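PDB 4Q48: DNA helicase RecQ from Deinococcus radiodurans, which probably couples ATP hydrolysis to 3'-5' unwinding of duplex DNA, this catalytic core holding its helicase, zinc-binding and RQC domains. Local coordinates for residues R63-V69 and P138-A143; E107-L111 and L133-P138; A433-T437 and R471-R475. All coordinates share one frame. Numbering follows the deposited sequence.

In the fold
Interactions 1 and 2 lie in the first RecA-like helicase domain, their centres 11 Å apart. Interaction 1 pairs strands 66-70 and 139-145 of its seven-stranded parallel sheet; interaction 2, nested inside the chain loop that interaction 1 closes, joins helices 100-111 and 128-135, which pack on one face of the sheet. The two share Pro138, where the turn after helix 128-135 enters strand 139-145, and they meet through Ile68 CD1 and Leu134 CD2, 4.0 Å apart. Interaction 3 comes later in the chain, between two helices of the RQC domain across the chain's centre, about 50 Å from interaction 1 and 57 Å from interaction 2 between centres, and touches neither, being in a separate domain.

Interaction 1. Residues R63-V69 and P138-A143; sequences RPGTGIV and PVALFA
Strands 66-69 and 139-143 run side by side and parallel, their axes 4.5 Å apart at closest approach and inclined by 22°. Thr66 pairs with Val139, then Gly67 with Leu141, Ile68 with Phe142 and Val69 with Ala143 (CA-CA 4.6-5.0 Å). The one-residue shift is a beta bulge at Ala140, whose phi/psi of -86/-36° breaks the extended run. Four backbone hydrogen bonds hold the pair: Thr66 N to Pro138 O (2.9 Å), Ala140 N to Thr66 O (2.8 Å), Ile68 N to Leu141 O (2.9 Å) and Ala143 N to Ile68 O (2.8 Å). Gly65, at phi/psi 96/179°, passes so near Pro138 O (3.4 Å from its CA) that a CB would clash. On one face Ile68 (m, m) sets CG1 3.7 Å from Val139 CG1 and CB 3.5 Å from CD1 of Phe142 (chi1 m); Leu134 of helix 128-135 packs on Ile68 and Val139. Val69 and Ala143 share the other face, CG1 to CB 4.3 Å, beneath Tyr56 of helix 50-62. Thr66 OG1 bonds to Leu115 O. These are neighbouring central strands of the parallel alpha/beta sheet of a RecA-like helicase domain, the Val69 side chain about 8 Å from that of ADP-binding Ser53 (nucleotide absent here).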
ATOM      1  N   ARG A  63     -10.316  -1.202  27.461  1.00 46.84           N
ATOM      2  CA  ARG A  63      -9.333  -1.300  28.531  1.00 44.27           C
ATOM      3  C   ARG A  63      -9.291  -0.039  29.406  1.00 41.18           C
ATOM      4  O   ARG A  63      -9.478   1.078  28.917  1.00 47.00           O
ATOM      5  CB  ARG A  63      -7.964  -1.613  27.937  1.00 45.84           C
ATOM      6  CG  ARG A  63      -8.075  -2.787  26.969  1.00 49.50           C
ATOM      7  CD  ARG A  63      -6.746  -3.348  26.519  1.00 50.63           C
ATOM      8  NE  ARG A  63      -5.997  -3.891  27.641  1.00 51.05           N
ATOM      9  CZ  ARG A  63      -4.801  -3.458  27.994  1.00 50.74           C
ATOM     10  NH1 ARG A  63      -4.243  -2.483  27.296  1.00 46.32           N
ATOM     11  NH2 ARG A  63      -4.172  -3.998  29.026  1.00 52.66           N
ATOM     12  N   PRO A  64      -9.077  -0.214  30.717  1.00 44.59           N
ATOM     13  CA  PRO A  64      -9.042   0.961  31.587  1.00 44.13           C
ATOM     14  C   PRO A  64      -7.902   1.880  31.190  1.00 38.62           C
ATOM     15  O   PRO A  64      -6.814   1.415  30.883  1.00 42.19           O
ATOM     16  CB  PRO A  64      -8.799   0.372  32.986  1.00 38.25           C
ATOM     17  CG  PRO A  64      -9.044  -1.067  32.854  1.00 42.67           C
ATOM     18  CD  PRO A  64      -8.720  -1.435  31.452  1.00 42.29           C
ATOM     19  N   GLY A  65      -8.155   3.173  31.197  1.00 41.02           N
ATOM     20  CA  GLY A  65      -7.123   4.136  30.886  1.00 38.45           C
ATOM     21  C   GLY A  65      -7.149   4.558  29.435  1.00 43.20           C
ATOM     22  O   GLY A  65      -7.980   4.090  28.639  1.00 42.38           O
ATOM     23  N   THR A  66      -6.220   5.456  29.116  1.00 37.94           N
ATOM     24  CA  THR A  66      -6.190   6.201  27.878  1.00 31.25           C
ATOM     25  C   THR A  66      -5.403   5.506  26.758  1.00 38.17           C
ATOM     26  O   THR A  66      -4.274   5.056  26.982  1.00 38.80           O
ATOM     27  CB  THR A  66      -5.561   7.547  28.131  1.00 32.12           C
ATOM     28  OG1 THR A  66      -6.204   8.152  29.258  1.00 45.10           O
ATOM     29  CG2 THR A  66      -5.625   8.446  26.892  1.00 30.61           C
ATOM     30  N   GLY A  67      -5.989   5.433  25.559  1.00 36.92           N
ATOM     31  CA  GLY A  67      -5.255   5.024  24.379  1.00 34.66           C
ATOM     32  C   GLY A  67      -4.314   6.119  23.909  1.00 32.35           C
ATOM     33  O   GLY A  67      -4.706   7.257  23.737  1.00 35.74           O
ATOM     34  N   ILE A  68      -3.063   5.768  23.666  1.00 35.71           N
ATOM     35  CA  ILE A  68      -2.086   6.750  23.225  1.00 35.98           C
ATOM     36  C   ILE A  68      -1.851   6.512  21.742  1.00 34.72           C
ATOM     37  O   ILE A  68      -1.231   5.529  21.371  1.00 35.80           O
ATOM     38  CB  ILE A  68      -0.756   6.618  24.006  1.00 30.55           C
ATOM     39  CG1 ILE A  68      -1.002   6.704  25.509  1.00 30.28           C
ATOM     40  CG2 ILE A  68       0.216   7.685  23.593  1.00 28.01           C
ATOM     41  CD1 ILE A  68      -1.709   7.971  25.925  1.00 33.16           C
ATOM     42  N   VAL A  69      -2.345   7.409  20.899  1.00 36.01           N
ATOM     43  CA  VAL A  69      -2.283   7.213  19.445  1.00 38.48           C
ATOM     44  C   VAL A  69      -1.160   8.059  18.864  1.00 38.77           C
ATOM     45  O   VAL A  69      -1.153   9.278  18.993  1.00 43.85           O
ATOM     46  CB  VAL A  69      -3.626   7.574  18.741  1.00 35.29           C
ATOM     47  CG1 VAL A  69      -3.608   7.168  17.299  1.00 39.55           C
ATOM     48  CG2 VAL A  69      -4.792   6.912  19.438  1.00 37.67           C
ATOM     49  N   PRO A 138      -2.564   6.748  33.527  1.00 29.53           N
ATOM     50  CA  PRO A 138      -3.261   5.483  33.301  1.00 28.89           C
ATOM     51  C   PRO A 138      -3.380   5.209  31.817  1.00 36.54           C
ATOM     52  O   PRO A 138      -4.206   5.823  31.138  1.00 39.32           O
ATOM     53  CB  PRO A 138      -4.616   5.716  33.940  1.00 28.01           C
ATOM     54  CG  PRO A 138      -4.800   7.176  33.906  1.00 28.78           C
ATOM     55  CD  PRO A 138      -3.466   7.792  34.028  1.00 29.36           C
ATOM     56  N   VAL A 139      -2.553   4.306  31.306  1.00 34.39           N
ATOM     57  CA  VAL A 139      -2.502   4.087  29.873  1.00 32.50           C
ATOM     58  C   VAL A 139      -3.084   2.730  29.486  1.00 37.26           C
ATOM     59  O   VAL A 139      -2.707   1.686  30.041  1.00 35.09           O
ATOM     60  CB  VAL A 139      -1.050   4.188  29.348  1.00 29.38           C
ATOM     61  CG1 VAL A 139      -1.000   3.884  27.875  1.00 32.23           C
ATOM     62  CG2 VAL A 139      -0.468   5.554  29.644  1.00 22.57           C
ATOM     63  N   ALA A 140      -4.000   2.746  28.520  1.00 35.89           N
ATOM     64  CA  ALA A 140      -4.590   1.503  28.029  1.00 37.01           C
ATOM     65  C   ALA A 140      -3.738   0.848  26.931  1.00 35.72           C
ATOM     66  O   ALA A 140      -3.658  -0.372  26.880  1.00 37.43           O
ATOM     67  CB  ALA A 140      -6.001   1.748  27.527  1.00 37.49           C
ATOM     68  N   LEU A 141      -3.105   1.641  26.063  1.00 35.40           N
ATOM     69  CA  LEU A 141      -2.257   1.080  25.008  1.00 34.61           C
ATOM     70  C   LEU A 141      -1.521   2.146  24.224  1.00 33.97           C
ATOM     71  O   LEU A 141      -1.711   3.337  24.435  1.00 32.36           O
ATOM     72  CB  LEU A 141      -3.093   0.242  24.036  1.00 40.01           C
ATOM     73  CG  LEU A 141      -4.248   1.003  23.360  1.00 37.66           C
ATOM     74  CD1 LEU A 141      -3.850   1.505  21.942  1.00 36.43           C
ATOM     75  CD2 LEU A 141      -5.529   0.175  23.332  1.00 36.06           C
ATOM     76  N   PHE A 142      -0.668   1.690  23.319  1.00 39.06           N
ATOM     77  CA  PHE A 142      -0.100   2.525  22.267  1.00 36.34           C
ATOM     78  C   PHE A 142      -0.593   2.066  20.899  1.00 40.63           C
ATOM     79  O   PHE A 142      -0.428   0.890  20.548  1.00 44.01           O
ATOM     80  CB  PHE A 142       1.416   2.463  22.296  1.00 32.78           C
ATOM     81  CG  PHE A 142       2.027   3.126  23.476  1.00 36.08           C
ATOM     82  CD1 PHE A 142       2.063   4.507  23.565  1.00 36.57           C
ATOM     83  CD2 PHE A 142       2.547   2.372  24.522  1.00 38.79           C
ATOM     84  CE1 PHE A 142       2.649   5.139  24.668  1.00 37.24           C
ATOM     85  CE2 PHE A 142       3.113   2.983  25.619  1.00 39.36           C
ATOM     86  CZ  PHE A 142       3.165   4.377  25.693  1.00 40.44           C
ATOM     87  N   ALA A 143      -1.191   2.977  20.129  1.00 40.18           N
ATOM     88  CA  ALA A 143      -1.496   2.709  18.711  1.00 34.58           C
ATOM     89  C   ALA A 143      -0.589   3.533  17.849  1.00 39.03           C
ATOM     90  O   ALA A 143      -0.647   4.770  17.889  1.00 39.16           O
ATOM     91  CB  ALA A 143      -2.917   3.024  18.392  1.00 39.04           C
TER

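Interaction 2. Residues E107-L111 and L133-P138; sequences EDALL and LLERAP
Residues 107-111 form the last turn of helix 100-111, with Leu111 N bonded to Glu107 O at 2.9 Å. They face the end of helix 128-135 and the extended Ala137-Pro138 that follows; the nearest CA atoms are those of Leu111 and Ala137, 4.8 Å apart. Glu107 (m, t) lays CG 3.5 Å from Leu133 CD1, while its carboxylate forms a salt bridge with Arg129. One turn on, Leu110 (t, p) brings CG to 3.9 Å from Ala137 CB and CD2 to 4.4 Å from Leu134 CD2, and its O is 3.6 Å from Pro138 CD. Leu111 (m, t) reaches furthest into the turn: CD2 is 3.5 Å from Ala137 CB and 3.1 Å from Arg136 O, and CD1 is 4.4 Å from Leu133 CD2 and 3.9 Å from Arg136 NH1. The contact is therefore mainly apolar, leucines closing round a small alanine. Beneath it lies strand 66-70, with Thr66 touching Leu110 and Ile68 touching Leu134, so both helices pack on the same sheet just where the chain enters strand 139-145.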
ATOM      1  N   GLU A 107      -2.127  17.447  29.624  1.00 44.55           N
ATOM      2  CA  GLU A 107      -1.337  16.634  30.523  1.00 49.38           C
ATOM      3  C   GLU A 107      -2.075  16.381  31.842  1.00 46.73           C
ATOM      4  O   GLU A 107      -2.075  15.233  32.315  1.00 38.85           O
ATOM      5  CB  GLU A 107       0.020  17.281  30.766  1.00 41.28           C
ATOM      6  CG  GLU A 107       0.940  17.044  29.608  1.00 43.03           C
ATOM      7  CD  GLU A 107       2.200  17.847  29.705  1.00 47.85           C
ATOM      8  OE1 GLU A 107       2.262  18.726  30.590  1.00 50.79           O
ATOM      9  OE2 GLU A 107       3.128  17.600  28.902  1.00 45.96           O
ATOM     10  N   ASP A 108      -2.700  17.418  32.417  1.00 40.49           N
ATOM     11  CA  ASP A 108      -3.447  17.222  33.663  1.00 48.68           C
ATOM     12  C   ASP A 108      -4.569  16.248  33.413  1.00 45.30           C
ATOM     13  O   ASP A 108      -4.836  15.350  34.207  1.00 39.64           O
ATOM     14  CB  ASP A 108      -4.053  18.528  34.202  1.00 57.86           C
ATOM     15  CG  ASP A 108      -3.129  19.279  35.157  1.00 69.17           C
ATOM     16  OD1 ASP A 108      -1.905  18.993  35.209  1.00 61.25           O
ATOM     17  OD2 ASP A 108      -3.651  20.184  35.854  1.00 74.67           O
ATOM     18  N   ALA A 109      -5.193  16.412  32.256  1.00 46.08           N
ATOM     19  CA  ALA A 109      -6.361  15.633  31.933  1.00 42.81           C
ATOM     20  C   ALA A 109      -5.958  14.194  31.697  1.00 42.47           C
ATOM     21  O   ALA A 109      -6.653  13.268  32.121  1.00 42.66           O
ATOM     22  CB  ALA A 109      -7.062  16.234  30.712  1.00 40.30           C
ATOM     23  N   LEU A 110      -4.796  14.017  31.076  1.00 38.67           N
ATOM     24  CA  LEU A 110      -4.220  12.702  30.900  1.00 36.64           C
ATOM     25  C   LEU A 110      -3.959  12.045  32.268  1.00 43.01           C
ATOM     26  O   LEU A 110      -4.375  10.905  32.535  1.00 39.37           O
ATOM     27  CB  LEU A 110      -2.923  12.812  30.097  1.00 33.41           C
ATOM     28  CG  LEU A 110      -2.068  11.558  29.931  1.00 30.35           C
ATOM     29  CD1 LEU A 110      -2.793  10.507  29.091  1.00 30.74           C
ATOM     30  CD2 LEU A 110      -0.723  11.905  29.313  1.00 31.39           C
ATOM     31  N   LEU A 111      -3.318  12.795  33.159  1.00 41.08           N
ATOM     32  CA  LEU A 111      -2.937  12.249  34.447  1.00 35.49           C
ATOM     33  C   LEU A 111      -4.140  11.890  35.295  1.00 37.02           C
ATOM     34  O   LEU A 111      -4.067  10.953  36.094  1.00 38.14           O
ATOM     35  CB  LEU A 111      -2.007  13.218  35.180  1.00 34.20           C
ATOM     36  CG  LEU A 111      -0.632  13.153  34.505  1.00 33.00           C
ATOM     37  CD1 LEU A 111       0.381  14.152  35.023  1.00 29.50           C
ATOM     38  CD2 LEU A 111      -0.112  11.754  34.650  1.00 33.47           C
ATOM     39  N   LEU A 133       5.848  11.170  32.035  1.00 38.43           N
ATOM     40  CA  LEU A 133       4.440  11.368  32.402  1.00 34.43           C
ATOM     41  C   LEU A 133       3.653  10.102  32.144  1.00 43.30           C
ATOM     42  O   LEU A 133       2.822   9.665  32.967  1.00 42.82           O
ATOM     43  CB  LEU A 133       3.775  12.488  31.615  1.00 34.23           C
ATOM     44  CG  LEU A 133       4.103  13.965  31.818  1.00 45.83           C
ATOM     45  CD1 LEU A 133       2.919  14.751  31.338  1.00 45.46           C
ATOM     46  CD2 LEU A 133       4.415  14.334  33.260  1.00 46.82           C
ATOM     47  N   LEU A 134       3.940   9.492  31.005  1.00 36.22           N
ATOM     48  CA  LEU A 134       3.200   8.320  30.602  1.00 35.58           C
ATOM     49  C   LEU A 134       3.359   7.235  31.641  1.00 39.33           C
ATOM     50  O   LEU A 134       2.423   6.476  31.917  1.00 39.13           O
ATOM     51  CB  LEU A 134       3.694   7.859  29.234  1.00 40.17           C
ATOM     52  CG  LEU A 134       3.216   8.788  28.102  1.00 36.59           C
ATOM     53  CD1 LEU A 134       3.980   8.532  26.827  1.00 35.35           C
ATOM     54  CD2 LEU A 134       1.724   8.595  27.868  1.00 25.44           C
ATOM     55  N   GLU A 135       4.546   7.185  32.245  1.00 45.17           N
ATOM     56  CA  GLU A 135       4.850   6.167  33.236  1.00 37.87           C
ATOM     57  C   GLU A 135       3.964   6.335  34.463  1.00 37.34           C
ATOM     58  O   GLU A 135       3.618   5.341  35.124  1.00 31.54           O
ATOM     59  CB  GLU A 135       6.323   6.216  33.608  1.00 35.65           C
ATOM     60  CG  GLU A 135       7.152   5.206  32.857  1.00 42.74           C
ATOM     61  CD  GLU A 135       8.653   5.361  33.092  1.00 47.16           C
ATOM     62  OE1 GLU A 135       9.051   6.219  33.900  1.00 46.42           O
ATOM     63  OE2 GLU A 135       9.441   4.639  32.436  1.00 52.69           O
ATOM     64  N   ARG A 136       3.578   7.586  34.737  1.00 34.21           N
ATOM     65  CA  ARG A 136       2.669   7.896  35.845  1.00 34.48           C
ATOM     66  C   ARG A 136       1.255   8.335  35.388  1.00 31.85           C
ATOM     67  O   ARG A 136       0.557   9.048  36.101  1.00 32.89           O
ATOM     68  CB  ARG A 136       3.313   8.959  36.773  1.00 34.02           C
ATOM     69  CG  ARG A 136       3.950  10.172  36.082  1.00 37.85           C
ATOM     70  CD  ARG A 136       4.802  11.003  37.045  1.00 34.83           C
ATOM     71  NE  ARG A 136       4.949  12.432  36.718  1.00 36.37           N
ATOM     72  CZ  ARG A 136       4.066  13.381  37.038  1.00 36.99           C
ATOM     73  NH1 ARG A 136       2.975  13.077  37.716  1.00 36.46           N
ATOM     74  NH2 ARG A 136       4.287  14.644  36.707  1.00 40.08           N
ATOM     75  N   ALA A 137       0.830   7.875  34.212  1.00 36.00           N
ATOM     76  CA  ALA A 137      -0.536   8.110  33.723  1.00 31.12           C
ATOM     77  C   ALA A 137      -1.230   6.787  33.396  1.00 31.89           C
ATOM     78  O   ALA A 137      -0.576   5.800  33.044  1.00 32.59           O
ATOM     79  CB  ALA A 137      -0.518   9.007  32.507  1.00 35.43           C
ATOM     80  N   PRO A 138      -2.564   6.748  33.527  1.00 29.53           N
ATOM     81  CA  PRO A 138      -3.261   5.483  33.301  1.00 28.89           C
ATOM     82  C   PRO A 138      -3.380   5.209  31.817  1.00 36.54           C
ATOM     83  O   PRO A 138      -4.206   5.823  31.138  1.00 39.32           O
ATOM     84  CB  PRO A 138      -4.616   5.716  33.940  1.00 28.01           C
ATOM     85  CG  PRO A 138      -4.800   7.176  33.906  1.00 28.78           C
ATOM     86  CD  PRO A 138      -3.466   7.792  34.028  1.00 29.36           C
TER

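Interaction 3. Residues A433-T437 and R471-R475; sequences AAHLT and RSVLR
This is a helix-helix contact inside the RQC domain, a winged-helix fold in RecQ helicases, made by the first turn of helix 433-441 and the middle of helix 467-479. The local axes approach to 10.1 Å and cross at 127°; the nearest CA atoms, of Ala433 and Arg471, are 6.5 Å apart. Here Arg471 and Leu474 span the gap to Ala433, Ala434, Leu436 and Thr437. Arg471 (m, m, m) folds over the opposite helix, with NE 3.5 Å from Ala433 CB, NH1 3.5 Å from Ala434 CB and CD 3.4 Å from Thr437 OG1; Ala433 C and Ala434 CA lie over one face of its guanidinium. Leu474 (m, t) fills the space beside it: CD1 is 3.5 Å from Ala433 O, 3.9 Å from Ala433 CB and 3.6 Å from Thr437 OG1, and CD2 is 4.4 Å from Leu436 CD1. Thr437 OG1, with chi1 m, donates to Ala433 O at 2.5 Å. Helix 414-426 joins the core through Ala420 on Leu474 and Thr424 on Leu436, and Leu491, just before strand 492-493, packs on Ala433 and Leu436.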
ATOM      1  N   ALA A 433      21.971 -13.828  -9.453  1.00 45.12           N
ATOM      2  CA  ALA A 433      21.319 -14.270 -10.681  1.00 43.36           C
ATOM      3  C   ALA A 433      22.297 -14.865 -11.697  1.00 43.84           C
ATOM      4  O   ALA A 433      22.016 -15.894 -12.327  1.00 37.85           O
ATOM      5  CB  ALA A 433      20.557 -13.110 -11.297  1.00 39.97           C
ATOM      6  N   ALA A 434      23.427 -14.185 -11.889  1.00 47.91           N
ATOM      7  CA  ALA A 434      24.431 -14.649 -12.853  1.00 48.34           C
ATOM      8  C   ALA A 434      25.030 -16.005 -12.451  1.00 46.19           C
ATOM      9  O   ALA A 434      25.142 -16.910 -13.279  1.00 38.33           O
ATOM     10  CB  ALA A 434      25.518 -13.624 -13.005  1.00 44.00           C
ATOM     11  N   HIS A 435      25.395 -16.140 -11.174  1.00 50.39           N
ATOM     12  CA  HIS A 435      25.923 -17.404 -10.668  1.00 47.95           C
ATOM     13  C   HIS A 435      24.944 -18.567 -10.817  1.00 48.96           C
ATOM     14  O   HIS A 435      25.295 -19.620 -11.355  1.00 48.59           O
ATOM     15  CB  HIS A 435      26.329 -17.283  -9.205  1.00 47.94           C
ATOM     16  CG  HIS A 435      26.995 -18.517  -8.688  1.00 56.21           C
ATOM     17  ND1 HIS A 435      28.349 -18.743  -8.828  1.00 61.78           N
ATOM     18  CD2 HIS A 435      26.490 -19.615  -8.076  1.00 56.50           C
ATOM     19  CE1 HIS A 435      28.649 -19.924  -8.316  1.00 63.15           C
ATOM     20  NE2 HIS A 435      27.539 -20.473  -7.852  1.00 63.15           N
ATOM     21  N   LEU A 436      23.716 -18.359 -10.352  1.00 45.00           N
ATOM     22  CA  LEU A 436      22.646 -19.327 -10.527  1.00 41.74           C
ATOM     23  C   LEU A 436      22.531 -19.761 -11.995  1.00 44.18           C
ATOM     24  O   LEU A 436      22.345 -20.949 -12.316  1.00 41.59           O
ATOM     25  CB  LEU A 436      21.330 -18.720 -10.062  1.00 41.69           C
ATOM     26  CG  LEU A 436      21.176 -18.439  -8.563  1.00 46.03           C
ATOM     27  CD1 LEU A 436      19.807 -17.830  -8.262  1.00 45.41           C
ATOM     28  CD2 LEU A 436      21.364 -19.700  -7.767  1.00 40.67           C
ATOM     29  N   THR A 437      22.660 -18.782 -12.883  1.00 40.81           N
ATOM     30  CA  THR A 437      22.506 -19.017 -14.313  1.00 41.33           C
ATOM     31  C   THR A 437      23.627 -19.916 -14.811  1.00 43.05           C
ATOM     32  O   THR A 437      23.419 -20.723 -15.726  1.00 36.32           O
ATOM     33  CB  THR A 437      22.481 -17.694 -15.088  1.00 39.56           C
ATOM     34  OG1 THR A 437      21.433 -16.855 -14.579  1.00 41.83           O
ATOM     35  CG2 THR A 437      22.296 -17.930 -16.567  1.00 36.90           C
ATOM     36  N   ARG A 471      17.965 -15.279 -17.029  1.00 40.27           N
ATOM     37  CA  ARG A 471      18.035 -14.008 -16.324  1.00 36.95           C
ATOM     38  C   ARG A 471      16.642 -13.420 -16.303  1.00 40.72           C
ATOM     39  O   ARG A 471      16.217 -12.796 -15.308  1.00 43.48           O
ATOM     40  CB  ARG A 471      19.018 -13.047 -16.989  1.00 35.85           C
ATOM     41  CG  ARG A 471      20.485 -13.398 -16.792  1.00 36.12           C
ATOM     42  CD  ARG A 471      20.867 -13.567 -15.320  1.00 40.86           C
ATOM     43  NE  ARG A 471      21.074 -12.299 -14.634  1.00 46.19           N
ATOM     44  CZ  ARG A 471      22.236 -11.650 -14.611  1.00 46.35           C
ATOM     45  NH1 ARG A 471      23.287 -12.159 -15.255  1.00 45.33           N
ATOM     46  NH2 ARG A 471      22.346 -10.493 -13.950  1.00 42.34           N
ATOM     47  N   SER A 472      15.941 -13.637 -17.413  1.00 39.61           N
ATOM     48  CA  SER A 472      14.555 -13.224 -17.578  1.00 37.74           C
ATOM     49  C   SER A 472      13.617 -13.968 -16.610  1.00 38.20           C
ATOM     50  O   SER A 472      12.863 -13.333 -15.852  1.00 33.99           O
ATOM     51  CB  SER A 472      14.118 -13.449 -19.024  1.00 34.24           C
ATOM     52  OG  SER A 472      12.704 -13.470 -19.117  1.00 36.46           O
ATOM     53  N   VAL A 473      13.698 -15.303 -16.615  1.00 36.91           N
ATOM     54  CA  VAL A 473      12.916 -16.132 -15.704  1.00 30.88           C
ATOM     55  C   VAL A 473      13.180 -15.664 -14.281  1.00 33.77           C
ATOM     56  O   VAL A 473      12.238 -15.500 -13.485  1.00 31.72           O
ATOM     57  CB  VAL A 473      13.267 -17.640 -15.819  1.00 30.45           C
ATOM     58  CG1 VAL A 473      12.836 -18.382 -14.583  1.00 34.19           C
ATOM     59  CG2 VAL A 473      12.633 -18.276 -17.043  1.00 31.48           C
ATOM     60  N   LEU A 474      14.454 -15.412 -13.968  1.00 32.65           N
ATOM     61  CA  LEU A 474      14.815 -14.970 -12.623  1.00 30.34           C
ATOM     62  C   LEU A 474      14.220 -13.622 -12.252  1.00 33.35           C
ATOM     63  O   LEU A 474      13.728 -13.482 -11.142  1.00 35.73           O
ATOM     64  CB  LEU A 474      16.336 -14.941 -12.435  1.00 30.49           C
ATOM     65  CG  LEU A 474      17.022 -16.326 -12.485  1.00 33.63           C
ATOM     66  CD1 LEU A 474      18.534 -16.188 -12.635  1.00 35.58           C
ATOM     67  CD2 LEU A 474      16.662 -17.224 -11.273  1.00 28.15           C
ATOM     68  N   ARG A 475      14.199 -12.657 -13.170  1.00 34.35           N
ATOM     69  CA  ARG A 475      13.625 -11.359 -12.843  1.00 29.00           C
ATOM     70  C   ARG A 475      12.174 -11.539 -12.560  1.00 30.59           C
ATOM     71  O   ARG A 475      11.604 -10.939 -11.645  1.00 33.44           O
ATOM     72  CB  ARG A 475      13.841 -10.352 -13.968  1.00 33.86           C
ATOM     73  CG  ARG A 475      15.252  -9.773 -13.983  1.00 47.45           C
ATOM     74  CD  ARG A 475      15.401  -8.605 -14.946  1.00 47.20           C
ATOM     75  NE  ARG A 475      15.043  -8.994 -16.306  1.00 53.26           N
ATOM     76  CZ  ARG A 475      15.910  -9.517 -17.174  1.00 45.02           C
ATOM     77  NH1 ARG A 475      17.177  -9.680 -16.808  1.00 45.64           N
ATOM     78  NH2 ARG A 475      15.516  -9.852 -18.405  1.00 33.50           N
TER